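Local coordinates for arylesterase (Sulfolobus solfataricus, PDB 5L2P) that hydrolyses aryl esters such as phenyl acetate, p-nitrophenyl esters of fatty acids, and the organophosphate paraoxon, at the interface of chains A and B. Sequence-based numbering; all coordinates share one arbitrary frame. Chains: chain A/B, Arylesterase.

The interface of chains A and B. Residues chain A 188, 190, 209; chain B 233-235, 263.
A:Pro209, which follows a cis peptide bond, packs its ring against B:Ile233 and B:Glu235, with 71 Å² of its surface hidden by chain B. The packing is densest along the CB-CG side of the ring: CG lies 3.4 Å from the backbone carbonyl O of B:Ile233, at the end of the 3-10 helix 231-233, and CB is 4.0 Å from the terminal methyl CD1 of B:Ile233. Beside the proline, A:Leu190 brings one branch tip, CD1, to 3.8 Å from CG1 of B:Ile233; chi1 of -56° sets the leucine CG opposite its carbonyl carbon and swings the branch towards chain B. A:Leu188 backs this edge more loosely, its CD2 4.4 Å from B:Ile233 CD1. B:Glu235 crosses the proline at about a right angle, folded at chi2 (-87°) to lay its carboxylate carbon CD 3.8 Å from A:Pro209 CD. With B:Glu235 cut back to alanine, the carboxylate would be gone and the CG-CD edge of the proline would probably lose its cover on this side. Contact thins out towards B:Arg263 of helix 254-266, where guanidinium NH2 comes only to 4.1 Å from A:Pro209 CD and hardly any surface is buried. This small patch recurs about the two-fold axis; since the enzyme is a monomer, the pairing may belong to the crystal. Centred about 17 Å from the catalytic B:Ser156, the patch probably serves chain-chain packing rather than hydrolysis.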
# COMPACT_ATOMS: atom_id res chain seq x y z
N LEU A 188 9.94 -17.37 3.13
CA LEU A 188 9.31 -17.25 4.44
C LEU A 188 9.11 -15.78 4.76
O LEU A 188 9.88 -15.15 5.48
CB LEU A 188 10.16 -17.91 5.53
CG LEU A 188 9.43 -18.14 6.86
CD1 LEU A 188 8.45 -19.33 6.76
CD2 LEU A 188 10.45 -18.36 7.95
N LEU A 190 7.65 -12.84 6.62
CA LEU A 190 7.00 -12.41 7.85
C LEU A 190 6.68 -10.91 7.91
O LEU A 190 5.91 -10.47 8.77
CB LEU A 190 7.89 -12.76 9.03
CG LEU A 190 8.28 -14.25 9.12
CD1 LEU A 190 9.17 -14.49 10.31
CD2 LEU A 190 7.08 -15.21 9.18
N PRO A 209 5.53 -17.76 13.32
CA PRO A 209 6.46 -17.54 12.21
C PRO A 209 6.52 -18.65 11.16
O PRO A 209 6.74 -18.36 9.98
CB PRO A 209 7.83 -17.40 12.92
CG PRO A 209 7.68 -18.22 14.13
CD PRO A 209 6.23 -18.11 14.57
N ILE B 233 11.22 -13.45 13.85
CA ILE B 233 11.16 -14.90 13.62
C ILE B 233 10.91 -15.66 14.95
O ILE B 233 10.72 -16.86 14.95
CB ILE B 233 12.48 -15.36 12.90
CG1 ILE B 233 12.22 -16.34 11.75
CG2 ILE B 233 13.54 -15.83 13.88
CD1 ILE B 233 11.72 -17.70 12.14
N ALA B 234 10.87 -14.94 16.06
CA ALA B 234 10.66 -15.58 17.36
C ALA B 234 9.31 -16.26 17.42
O ALA B 234 8.32 -15.70 16.98
CB ALA B 234 10.78 -14.58 18.52
N GLU B 235 9.29 -17.46 17.99
CA GLU B 235 8.05 -18.22 18.11
C GLU B 235 7.08 -17.58 19.09
O GLU B 235 5.89 -17.55 18.84
CB GLU B 235 8.33 -19.69 18.47
CG GLU B 235 8.58 -20.54 17.22
CD GLU B 235 7.28 -21.12 16.58
OE1 GLU B 235 6.16 -20.83 17.09
OE2 GLU B 235 7.39 -21.88 15.56
N ARG B 263 2.58 -8.13 15.63
CA ARG B 263 2.82 -9.38 16.33
C ARG B 263 2.80 -9.21 17.82
O ARG B 263 2.34 -10.11 18.53
CB ARG B 263 4.15 -10.02 15.88
CG ARG B 263 3.90 -10.73 14.56
CD ARG B 263 5.06 -11.52 13.96
NE ARG B 263 5.77 -12.44 14.87
CZ ARG B 263 5.28 -13.55 15.35
NH1 ARG B 263 4.04 -13.85 15.06
NH2 ARG B 263 6.01 -14.31 16.18